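Local coordinates for binding domain (Hc) of Paraclostridial Mosquitocidal Protein 1 (Paraclostridium bifermentans, PDB 6HOX) that targets a botulinum-like neurotoxin specific for Anopheles mosquitoes to host cells, serving as its receptor-binding region, at residues R250-E255 / N434-S439; S262-N267 / S312-V317; G272-S277 / R292-N297; Y306-G311 / V438-G443. One frame throughout, in Å; residues are numbered along the deposited sequence.

Contact 1: R250-E255 / N434-S439; sequences RDFWGE and NWYFVS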
# COMPACT_ATOMS: atom_id res chain seq x y z
N ARG A 250 -0.70 9.35 4.20
CA ARG A 250 -0.23 8.41 3.22
C ARG A 250 -0.88 8.66 1.87
O ARG A 250 -2.02 9.15 1.78
CB ARG A 250 -0.57 6.99 3.69
CG ARG A 250 0.09 6.60 5.00
CD ARG A 250 1.46 6.05 4.75
NE ARG A 250 2.15 5.82 6.01
CZ ARG A 250 3.44 5.58 6.10
NH1 ARG A 250 4.13 5.30 5.01
NH2 ARG A 250 4.04 5.64 7.28
N ASP A 251 -0.15 8.31 0.82
CA ASP A 251 -0.71 8.22 -0.50
C ASP A 251 -1.33 6.84 -0.71
O ASP A 251 -1.27 5.96 0.14
CB ASP A 251 0.30 8.61 -1.58
CG ASP A 251 1.45 7.64 -1.82
OD1 ASP A 251 1.31 6.45 -1.45
OD2 ASP A 251 2.46 8.09 -2.40
N PHE A 252 -1.97 6.69 -1.87
CA PHE A 252 -2.73 5.54 -2.28
C PHE A 252 -1.89 4.25 -2.21
O PHE A 252 -2.45 3.16 -1.94
CB PHE A 252 -3.22 5.79 -3.71
CG PHE A 252 -4.06 4.68 -4.28
CD1 PHE A 252 -5.43 4.62 -4.02
CD2 PHE A 252 -3.49 3.68 -5.04
CE1 PHE A 252 -6.20 3.60 -4.53
CE2 PHE A 252 -4.26 2.65 -5.55
CZ PHE A 252 -5.62 2.62 -5.31
N TRP A 253 -0.58 4.38 -2.48
CA TRP A 253 0.34 3.26 -2.52
C TRP A 253 0.81 2.86 -1.12
O TRP A 253 1.40 1.77 -0.97
CB TRP A 253 1.55 3.58 -3.39
CG TRP A 253 1.27 4.09 -4.77
CD1 TRP A 253 1.74 5.26 -5.30
CD2 TRP A 253 0.50 3.45 -5.81
NE1 TRP A 253 1.33 5.38 -6.60
CE2 TRP A 253 0.57 4.29 -6.94
CE3 TRP A 253 -0.21 2.25 -5.91
CZ2 TRP A 253 -0.08 3.99 -8.14
CZ3 TRP A 253 -0.86 1.95 -7.09
CH2 TRP A 253 -0.79 2.81 -8.19
N GLY A 254 0.63 3.74 -0.12
CA GLY A 254 1.10 3.51 1.26
C GLY A 254 2.41 4.22 1.60
O GLY A 254 2.99 3.94 2.68
N GLU A 255 2.84 5.13 0.73
CA GLU A 255 4.04 5.96 0.92
C GLU A 255 3.65 7.30 1.52
O GLU A 255 2.48 7.68 1.50
CB GLU A 255 4.80 6.07 -0.40
CG GLU A 255 5.12 4.69 -0.96
CD GLU A 255 6.30 4.63 -1.91
OE1 GLU A 255 6.57 5.64 -2.58
OE2 GLU A 255 6.93 3.57 -1.99
N ASN A 434 -13.77 9.54 2.25
CA ASN A 434 -12.36 9.12 2.22
C ASN A 434 -11.78 9.47 0.86
O ASN A 434 -12.38 9.17 -0.16
CB ASN A 434 -12.21 7.62 2.47
CG ASN A 434 -12.54 7.22 3.89
OD1 ASN A 434 -12.27 7.97 4.83
ND2 ASN A 434 -13.05 6.01 4.07
N TRP A 435 -10.61 10.11 0.88
CA TRP A 435 -9.94 10.63 -0.28
C TRP A 435 -8.53 10.04 -0.37
O TRP A 435 -7.85 9.91 0.65
CB TRP A 435 -9.88 12.16 -0.18
CG TRP A 435 -11.23 12.79 -0.33
CD1 TRP A 435 -12.08 13.16 0.66
CD2 TRP A 435 -11.92 13.05 -1.57
NE1 TRP A 435 -13.23 13.67 0.13
CE2 TRP A 435 -13.17 13.62 -1.23
CE3 TRP A 435 -11.60 12.88 -2.92
CZ2 TRP A 435 -14.09 14.02 -2.19
CZ3 TRP A 435 -12.52 13.28 -3.88
CH2 TRP A 435 -13.75 13.83 -3.52
N TYR A 436 -8.14 9.69 -1.60
CA TYR A 436 -6.82 9.21 -1.93
C TYR A 436 -6.09 10.20 -2.83
O TYR A 436 -6.70 10.86 -3.71
CB TYR A 436 -6.86 7.88 -2.70
CG TYR A 436 -7.40 6.69 -1.97
CD1 TYR A 436 -6.62 5.94 -1.09
CD2 TYR A 436 -8.67 6.21 -2.25
CE1 TYR A 436 -7.10 4.79 -0.49
CE2 TYR A 436 -9.17 5.09 -1.63
CZ TYR A 436 -8.39 4.36 -0.75
OH TYR A 436 -8.92 3.25 -0.16
N PHE A 437 -4.76 10.24 -2.67
CA PHE A 437 -3.88 10.91 -3.60
C PHE A 437 -2.94 9.87 -4.24
O PHE A 437 -2.27 9.13 -3.53
CB PHE A 437 -3.12 12.01 -2.86
CG PHE A 437 -4.01 13.11 -2.35
CD1 PHE A 437 -4.40 14.15 -3.18
CD2 PHE A 437 -4.50 13.09 -1.05
CE1 PHE A 437 -5.25 15.15 -2.71
CE2 PHE A 437 -5.33 14.10 -0.58
CZ PHE A 437 -5.69 15.13 -1.40
N VAL A 438 -2.91 9.85 -5.58
CA VAL A 438 -2.15 8.88 -6.38
C VAL A 438 -1.13 9.62 -7.25
O VAL A 438 -1.50 10.54 -7.95
CB VAL A 438 -3.06 8.04 -7.31
CG1 VAL A 438 -2.29 6.87 -7.92
CG2 VAL A 438 -4.31 7.54 -6.64
N SER A 439 0.10 9.10 -7.28
CA SER A 439 1.18 9.51 -8.16
C SER A 439 1.47 8.34 -9.12
O SER A 439 1.28 7.18 -8.75
CB SER A 439 2.41 9.86 -7.36
OG SER A 439 2.66 8.86 -6.36
O HOH W 1 -4.14 8.84 -0.20
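Phe252 and Tyr436 form an edge-to-face pair where the loop 250-255 meets the strand 435-438. CD1 of Phe252 stands 3.4 Å from CD1 of Tyr436, over one face of the tyrosine ring and toward its rim, with the two planes turned 74° against each other. Val438 serves both aromatic residues of the loop. Its CG2 lies 3.6 Å from CB of Phe252, the two side chains running side by side in the same direction, while its CG1 reaches CZ2 of Trp253 at 3.6 Å, those two side chains crossing at about a right angle. The indole N-H goes to the residue just after the strand: NE1 of Trp253 donates to Ser439 O at 2.8 Å, with the acceptor almost in the ring plane, whereas buried Ser439 N has no partner in the model. Between these groups Phe252 N donates to Phe437 O at 3.0 Å, and a water links Arg250 O to Phe437 N, so both backbone polar atoms of Phe437 are engaged.

The loop is shaped by a type I turn from Asp251 to Gly254. CG of Asp251 sits between its own N and carbonyl carbon (chi1 70°), and OD1 accepts from Glu255 N at 3.0 Å, from above the carboxylate plane, with weak bonds from Trp253 N and Gly254 N. Outside the contact, Tyr436 OH bonds to Gln268, and the loop meets the lectin-like N-terminal part through Arg96, in a cation-pi contact with Trp253, and Trp166. Directional bonds thus fix where the turn lies on this strand of the beta-trefoil, and aromatic and aliphatic packing fills the ground between them.

Contact 2: S262-N267 / S312-V317; sequences SYYMIN and SDVEKV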
# COMPACT_ATOMS: atom_id res chain seq x y z
N SER A 262 2.63 16.45 -7.63
CA SER A 262 1.48 16.24 -8.52
C SER A 262 0.79 14.91 -8.21
O SER A 262 1.43 13.86 -8.23
CB SER A 262 1.84 16.31 -9.98
OG SER A 262 1.91 17.66 -10.38
N TYR A 263 -0.52 14.99 -7.99
CA TYR A 263 -1.31 13.84 -7.62
C TYR A 263 -2.60 13.82 -8.46
O TYR A 263 -3.11 14.86 -8.85
CB TYR A 263 -1.74 13.87 -6.15
CG TYR A 263 -0.68 13.55 -5.12
CD1 TYR A 263 0.06 12.37 -5.17
CD2 TYR A 263 -0.48 14.40 -4.04
CE1 TYR A 263 0.99 12.07 -4.19
CE2 TYR A 263 0.47 14.13 -3.07
CZ TYR A 263 1.20 12.95 -3.13
OH TYR A 263 2.13 12.69 -2.17
N TYR A 264 -3.12 12.62 -8.68
CA TYR A 264 -4.52 12.43 -8.99
C TYR A 264 -5.27 12.26 -7.68
O TYR A 264 -4.83 11.53 -6.78
CB TYR A 264 -4.73 11.21 -9.90
CG TYR A 264 -3.90 11.26 -11.16
CD1 TYR A 264 -4.28 12.02 -12.25
CD2 TYR A 264 -2.71 10.56 -11.24
CE1 TYR A 264 -3.51 12.08 -13.39
CE2 TYR A 264 -1.91 10.61 -12.38
CZ TYR A 264 -2.31 11.38 -13.46
OH TYR A 264 -1.53 11.42 -14.58
N MET A 265 -6.42 12.92 -7.59
CA MET A 265 -7.21 12.92 -6.39
C MET A 265 -8.47 12.12 -6.69
O MET A 265 -9.16 12.42 -7.67
CB MET A 265 -7.53 14.35 -5.97
CG MET A 265 -8.34 14.45 -4.71
SD MET A 265 -8.60 16.17 -4.28
CE MET A 265 -9.41 15.96 -2.69
N ILE A 266 -8.73 11.11 -5.84
CA ILE A 266 -9.75 10.09 -6.04
C ILE A 266 -10.61 9.94 -4.78
O ILE A 266 -10.11 9.93 -3.65
CB ILE A 266 -9.07 8.76 -6.41
CG1 ILE A 266 -8.38 8.85 -7.76
CG2 ILE A 266 -10.07 7.61 -6.34
CD1 ILE A 266 -7.44 7.71 -8.07
N ASN A 267 -11.90 9.75 -5.00
CA ASN A 267 -12.85 9.46 -3.95
C ASN A 267 -12.97 7.95 -3.82
O ASN A 267 -13.10 7.26 -4.82
CB ASN A 267 -14.22 10.06 -4.22
CG ASN A 267 -15.13 9.93 -3.02
OD1 ASN A 267 -15.77 8.91 -2.82
ND2 ASN A 267 -15.17 10.96 -2.19
N SER A 312 -6.80 12.60 -21.24
CA SER A 312 -8.07 13.17 -20.78
C SER A 312 -7.84 14.49 -20.03
O SER A 312 -6.70 14.87 -19.69
CB SER A 312 -8.80 12.22 -19.91
OG SER A 312 -8.47 12.47 -18.55
N ASP A 313 -8.97 15.14 -19.69
CA ASP A 313 -8.99 16.45 -19.03
C ASP A 313 -8.91 16.30 -17.50
O ASP A 313 -9.19 17.29 -16.79
CB ASP A 313 -10.23 17.27 -19.43
CG ASP A 313 -11.55 16.77 -18.87
OD1 ASP A 313 -11.55 15.71 -18.24
OD2 ASP A 313 -12.58 17.45 -19.07
N VAL A 314 -8.53 15.10 -17.01
CA VAL A 314 -8.41 14.84 -15.58
C VAL A 314 -7.63 15.98 -14.92
O VAL A 314 -6.64 16.43 -15.43
CB VAL A 314 -7.75 13.48 -15.27
CG1 VAL A 314 -6.29 13.45 -15.68
CG2 VAL A 314 -7.91 13.12 -13.80
N GLU A 315 -8.10 16.41 -13.75
CA GLU A 315 -7.46 17.47 -12.99
C GLU A 315 -6.34 16.88 -12.13
O GLU A 315 -6.60 16.07 -11.25
CB GLU A 315 -8.46 18.16 -12.07
CG GLU A 315 -9.61 18.81 -12.81
CD GLU A 315 -9.24 19.99 -13.69
OE1 GLU A 315 -8.11 20.52 -13.56
OE2 GLU A 315 -10.09 20.40 -14.49
N LYS A 316 -5.11 17.34 -12.37
CA LYS A 316 -4.00 17.09 -11.47
C LYS A 316 -4.06 18.12 -10.33
O LYS A 316 -4.43 19.27 -10.58
CB LYS A 316 -2.68 17.17 -12.23
CG LYS A 316 -2.54 16.18 -13.37
CD LYS A 316 -2.09 14.81 -12.91
CE LYS A 316 -0.58 14.72 -12.77
NZ LYS A 316 -0.19 13.84 -11.65
N VAL A 317 -3.67 17.71 -9.11
CA VAL A 317 -3.63 18.60 -7.92
C VAL A 317 -2.28 18.49 -7.20
O VAL A 317 -1.58 17.48 -7.25
CB VAL A 317 -4.78 18.31 -6.94
CG1 VAL A 317 -6.13 18.30 -7.64
CG2 VAL A 317 -4.59 17.00 -6.18
O HOH W 2 -7.03 14.02 -10.01
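Lys316 lies over one face of the Tyr264 ring, and Val314 meets the ring at its edge. NZ of the lysine is 3.9 Å from the ring centroid, 21° off the normal, a cation-pi contact; CE adds an off-centre CH-pi contact. The course of the lysine chain is doubtful at CD, which is modelled too close to the ring, but NZ also comes within 3.6 Å of Ser262 CB. At the ring's edge, near its plane, CG1 of Val314 touches CE1 of Tyr264 at 3.9 Å, the two side chains crossing at about a right angle.

Beside this pair, the backbones join as antiparallel strands of the C-terminal beta-trefoil, 263-267 being flanked by 316-320 and by 435-438. Tyr263 and Val317 are a hydrogen-bonded pair: Tyr263 N donates to Val317 O at 2.8 Å and Val317 N to Tyr263 O at 2.9 Å. Two residues further along strand 263-267 a water takes over, accepting from Met265 N at 2.7 Å; its modelled approach to Glu315 O is doubtfully short. CG2 of Val317 packs on CB of Met265 at 4.0 Å, next to Leu275 and Val337. Ahead of its strand the second segment is bent by an ST turn, in which Ser312 OG accepts from Val314 N at 3.0 Å. The carboxylate of Glu315 turns from the contact to Ser277 OG, and Asp313 pairs with Arg276.

Contact 3: G272-S277 / R292-N297; sequences GGPLRS and RMRTFN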
# COMPACT_ATOMS: atom_id res chain seq x y z
N GLY A 272 -12.30 4.49 -10.05
CA GLY A 272 -12.04 4.74 -11.47
C GLY A 272 -12.67 6.03 -11.99
O GLY A 272 -12.60 6.32 -13.20
N GLY A 273 -13.26 6.83 -11.09
CA GLY A 273 -13.89 8.11 -11.48
C GLY A 273 -12.87 9.25 -11.52
O GLY A 273 -12.28 9.58 -10.50
N PRO A 274 -12.59 9.86 -12.69
CA PRO A 274 -11.59 10.94 -12.76
C PRO A 274 -12.12 12.28 -12.22
O PRO A 274 -13.25 12.64 -12.50
CB PRO A 274 -11.33 11.03 -14.27
CG PRO A 274 -12.65 10.66 -14.90
CD PRO A 274 -13.21 9.58 -13.99
N LEU A 275 -11.30 12.99 -11.44
CA LEU A 275 -11.64 14.33 -10.98
C LEU A 275 -11.53 15.27 -12.18
O LEU A 275 -10.47 15.39 -12.81
CB LEU A 275 -10.71 14.74 -9.83
CG LEU A 275 -10.82 16.19 -9.33
CD1 LEU A 275 -12.09 16.42 -8.54
CD2 LEU A 275 -9.62 16.54 -8.48
N ARG A 276 -12.67 15.89 -12.52
CA ARG A 276 -12.77 16.84 -13.64
C ARG A 276 -13.32 18.17 -13.09
O ARG A 276 -13.65 18.29 -11.90
CB ARG A 276 -13.64 16.24 -14.75
CG ARG A 276 -13.08 14.95 -15.34
CD ARG A 276 -13.98 14.31 -16.39
NE ARG A 276 -14.14 15.18 -17.55
CZ ARG A 276 -14.77 14.85 -18.67
NH1 ARG A 276 -15.34 13.66 -18.76
NH2 ARG A 276 -14.81 15.69 -19.69
N SER A 277 -13.37 19.18 -13.97
CA SER A 277 -13.98 20.48 -13.64
C SER A 277 -14.75 21.02 -14.84
O SER A 277 -14.48 20.69 -15.99
CB SER A 277 -12.96 21.47 -13.17
OG SER A 277 -12.06 21.80 -14.21
N ARG A 292 -17.95 9.65 -14.11
CA ARG A 292 -18.32 8.24 -14.01
C ARG A 292 -17.05 7.37 -14.02
O ARG A 292 -16.02 7.74 -14.59
CB ARG A 292 -19.31 7.85 -15.11
CG ARG A 292 -18.83 8.09 -16.54
CD ARG A 292 -19.78 7.52 -17.59
NE ARG A 292 -20.92 8.39 -17.91
CZ ARG A 292 -22.20 8.09 -17.68
NH1 ARG A 292 -22.52 6.96 -17.06
NH2 ARG A 292 -23.16 8.91 -18.08
N MET A 293 -17.15 6.21 -13.36
CA MET A 293 -16.10 5.22 -13.23
C MET A 293 -15.60 4.81 -14.62
O MET A 293 -16.38 4.43 -15.47
CB MET A 293 -16.66 4.00 -12.49
CG MET A 293 -15.67 2.84 -12.31
SD MET A 293 -14.96 2.77 -10.65
CE MET A 293 -16.42 2.35 -9.68
N ARG A 294 -14.29 4.92 -14.85
CA ARG A 294 -13.63 4.37 -16.02
C ARG A 294 -12.82 3.14 -15.60
O ARG A 294 -12.11 3.19 -14.59
CB ARG A 294 -12.72 5.41 -16.68
CG ARG A 294 -13.43 6.67 -17.17
CD ARG A 294 -12.48 7.70 -17.76
NE ARG A 294 -11.97 7.27 -19.06
CZ ARG A 294 -10.72 6.94 -19.34
NH1 ARG A 294 -9.74 7.12 -18.46
NH2 ARG A 294 -10.45 6.41 -20.52
N THR A 295 -12.94 2.04 -16.36
CA THR A 295 -12.24 0.79 -16.12
C THR A 295 -11.67 0.25 -17.43
O THR A 295 -12.13 0.61 -18.51
CB THR A 295 -13.14 -0.27 -15.46
OG1 THR A 295 -14.19 -0.64 -16.35
CG2 THR A 295 -13.76 0.19 -14.16
N PHE A 296 -10.63 -0.59 -17.32
CA PHE A 296 -10.13 -1.36 -18.43
C PHE A 296 -10.08 -2.83 -18.03
O PHE A 296 -10.26 -3.20 -16.85
CB PHE A 296 -8.76 -0.86 -18.91
CG PHE A 296 -7.65 -0.89 -17.88
CD1 PHE A 296 -7.48 0.16 -16.99
CD2 PHE A 296 -6.76 -1.95 -17.83
CE1 PHE A 296 -6.45 0.15 -16.06
CE2 PHE A 296 -5.75 -1.98 -16.88
CZ PHE A 296 -5.59 -0.93 -16.00
N ASN A 297 -9.87 -3.68 -19.04
CA ASN A 297 -9.85 -5.11 -18.89
C ASN A 297 -8.41 -5.60 -18.98
O ASN A 297 -7.69 -5.25 -19.91
CB ASN A 297 -10.73 -5.78 -19.95
CG ASN A 297 -12.19 -5.84 -19.54
OD1 ASN A 297 -12.55 -6.56 -18.61
ND2 ASN A 297 -13.02 -5.08 -20.23
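Gly272 is gripped by Met293 and Arg294. Its N donates a weak hydrogen bond to Met293 SD at 3.2 Å. CB of that methionine points away from the glycine, but the chain doubles back, with CG anti to the backbone N (chi1 178°) and a bend at chi2 that carries the sulfur round. Having no side chain, Gly272 lets the carbonyl of Arg294 close in, its CA resting 3.5 Å from Arg294 O in a CA-H...O contact. Its own O accepts from Arg294 N at 2.7 Å; the N-H...O angle is nearly straight at 172°, yet the donor sits well above the carbonyl plane. Gly273 passes with its CA just 4.0 Å from CA of Met293. At Pro274 the ring takes over: CD lies 3.4 Å from Arg292 O, and CG packs on CD of Arg294 at 4.1 Å, the side chains crossing at about a right angle.

From here the chain enters strand 275-280, which pairs with 285-291 in a hairpin, so the contact lies at the hairpin's open end. The guanidinium of Arg294 bonds His309 through NH1 and makes a cation-pi contact with Tyr306. The chemistry is mainly that of backbones: the bare CA of Gly272 admits the Arg294 carbonyl, one short bond and one weak one hold the crossing, and the Arg294 and Met293 side chains contribute chiefly a methylene and the sulfur.

Contact 4: Y306-G311 / V438-G443; sequences YLYHKG and VSEDEG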
# COMPACT_ATOMS: atom_id res chain seq x y z
N TYR A 306 -9.07 2.93 -13.94
CA TYR A 306 -8.07 3.89 -14.34
C TYR A 306 -7.76 4.80 -13.14
O TYR A 306 -8.68 5.23 -12.45
CB TYR A 306 -8.56 4.74 -15.51
CG TYR A 306 -8.47 4.09 -16.86
CD1 TYR A 306 -7.30 4.13 -17.59
CD2 TYR A 306 -9.56 3.42 -17.41
CE1 TYR A 306 -7.20 3.52 -18.83
CE2 TYR A 306 -9.48 2.82 -18.65
CZ TYR A 306 -8.30 2.86 -19.36
OH TYR A 306 -8.20 2.25 -20.58
N LEU A 307 -6.48 5.11 -12.94
CA LEU A 307 -6.05 6.07 -11.92
C LEU A 307 -5.46 7.33 -12.56
O LEU A 307 -5.52 8.39 -11.95
CB LEU A 307 -4.99 5.45 -11.00
CG LEU A 307 -5.37 4.15 -10.30
CD1 LEU A 307 -4.22 3.67 -9.43
CD2 LEU A 307 -6.62 4.31 -9.47
N TYR A 308 -4.82 7.18 -13.73
CA TYR A 308 -4.07 8.29 -14.36
C TYR A 308 -4.92 9.00 -15.44
O TYR A 308 -4.75 10.20 -15.66
CB TYR A 308 -2.76 7.79 -14.99
CG TYR A 308 -1.84 6.90 -14.17
CD1 TYR A 308 -1.78 6.94 -12.78
CD2 TYR A 308 -0.98 6.03 -14.82
CE1 TYR A 308 -0.91 6.11 -12.07
CE2 TYR A 308 -0.10 5.22 -14.13
CZ TYR A 308 -0.05 5.26 -12.75
OH TYR A 308 0.83 4.45 -12.10
N HIS A 309 -5.77 8.24 -16.15
CA HIS A 309 -6.68 8.72 -17.23
C HIS A 309 -5.90 9.52 -18.28
O HIS A 309 -6.29 10.63 -18.66
CB HIS A 309 -7.83 9.56 -16.65
CG HIS A 309 -8.58 8.88 -15.55
ND1 HIS A 309 -9.56 7.95 -15.80
CD2 HIS A 309 -8.45 8.95 -14.21
CE1 HIS A 309 -10.03 7.51 -14.65
NE2 HIS A 309 -9.36 8.11 -13.66
N LYS A 310 -4.79 8.95 -18.76
CA LYS A 310 -3.94 9.63 -19.73
C LYS A 310 -4.73 9.86 -21.02
O LYS A 310 -5.57 9.05 -21.41
CB LYS A 310 -2.65 8.83 -19.94
CG LYS A 310 -1.80 8.73 -18.68
CD LYS A 310 -0.34 8.45 -18.93
CE LYS A 310 0.58 9.23 -18.01
NZ LYS A 310 2.00 8.91 -18.28
N GLY A 311 -4.49 11.01 -21.65
CA GLY A 311 -5.27 11.47 -22.79
C GLY A 311 -6.66 11.96 -22.42
O GLY A 311 -7.60 11.77 -23.19
N VAL A 438 -2.91 9.85 -5.58
CA VAL A 438 -2.15 8.88 -6.38
C VAL A 438 -1.13 9.62 -7.25
O VAL A 438 -1.50 10.54 -7.95
CB VAL A 438 -3.06 8.04 -7.31
CG1 VAL A 438 -2.29 6.87 -7.92
CG2 VAL A 438 -4.31 7.54 -6.64
N SER A 439 0.10 9.10 -7.28
CA SER A 439 1.18 9.51 -8.16
C SER A 439 1.47 8.34 -9.12
O SER A 439 1.28 7.18 -8.75
CB SER A 439 2.41 9.86 -7.36
OG SER A 439 2.66 8.86 -6.36
N GLU A 440 1.90 8.66 -10.35
CA GLU A 440 2.30 7.66 -11.33
C GLU A 440 3.48 6.84 -10.77
O GLU A 440 4.39 7.39 -10.18
CB GLU A 440 2.64 8.35 -12.65
CG GLU A 440 2.95 7.40 -13.78
CD GLU A 440 2.62 7.92 -15.18
OE1 GLU A 440 2.19 9.11 -15.29
OE2 GLU A 440 2.79 7.14 -16.15
N ASP A 441 3.44 5.53 -10.98
CA ASP A 441 4.48 4.61 -10.55
C ASP A 441 4.64 3.53 -11.62
O ASP A 441 3.69 3.06 -12.21
CB ASP A 441 4.15 3.98 -9.18
CG ASP A 441 5.20 3.00 -8.67
OD1 ASP A 441 6.24 3.47 -8.19
OD2 ASP A 441 4.99 1.78 -8.78
N GLU A 442 5.88 3.12 -11.84
CA GLU A 442 6.24 2.10 -12.82
C GLU A 442 5.45 0.81 -12.58
O GLU A 442 5.20 0.04 -13.51
CB GLU A 442 7.75 1.88 -12.74
CG GLU A 442 8.28 0.89 -13.74
CD GLU A 442 9.76 0.58 -13.60
OE1 GLU A 442 10.47 1.33 -12.88
OE2 GLU A 442 10.19 -0.41 -14.19
N GLY A 443 5.07 0.54 -11.33
CA GLY A 443 4.38 -0.71 -10.98
C GLY A 443 2.87 -0.68 -11.23
O GLY A 443 2.18 -1.62 -10.89
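The backbone at Tyr308 passes that of Glu440 with 7.1 Å between their CA atoms, the two segments running 67° apart, so side chains rather than paired strands span the gap. Both segments are loops of the beta-trefoil, one leading from strand 302-305 to strand 316-320, the other leaving strand 435-438 and closing in an Asx turn at Asp441. Tyr308 reaches across between them. Its OH accepts from Asp441 N at 3.0 Å in a nearly straight bond and donates to Trp444 O, so the phenol is held from two backbone groups. Glu440 lies over one face of the ring: its CG, anti to the backbone N (chi1 -175°), makes a CH-pi contact 4.1 Å from the centroid, and the carboxylate beyond it is stacked against the ring with the planes 27° apart. That carboxylate forms a salt bridge on the exposed side, where Lys310 NZ meets the syn lone pair of Glu440 OE2 at 2.9 Å and, more weakly, OE1. On the buried side, CD1 of Leu307 touches CG1 of Val438 at 4.0 Å, at about a right angle. The backbone of the first loop is also held by Glu446, whose carboxylate takes the backbone N-H groups of Leu307, Tyr308 and His309. In the Asx turn, Asp441 OD2, also bound by Arg220 and Asn164, accepts from Gly443 N at 2.8 Å, from above the carboxylate plane.

In the fold
Contacts 1 and 2 are buried and share a framework: strand 435-438 of contact 1 and strand 263-267 of contact 2 are neighbours, bonded from Tyr264 N to Val438 O. Contact 2 alone joins two strands by their own backbones; contact 1 sets a turn on a strand with aromatic packing. Contacts 3 and 4 are partly buried: contact 3 rests on buried glycine backbone with a weak bond to a sulfur, contact 4 on a phenol bond and a surface salt bridge. Contact 4 shares Val438 and Ser439 with contact 1, and Leu307 packs on Phe252 and Trp253. Contact 3 is tied to contact 4 by Arg294 with His309, and to contact 2 by the salt bridge of Arg276 and Asp313.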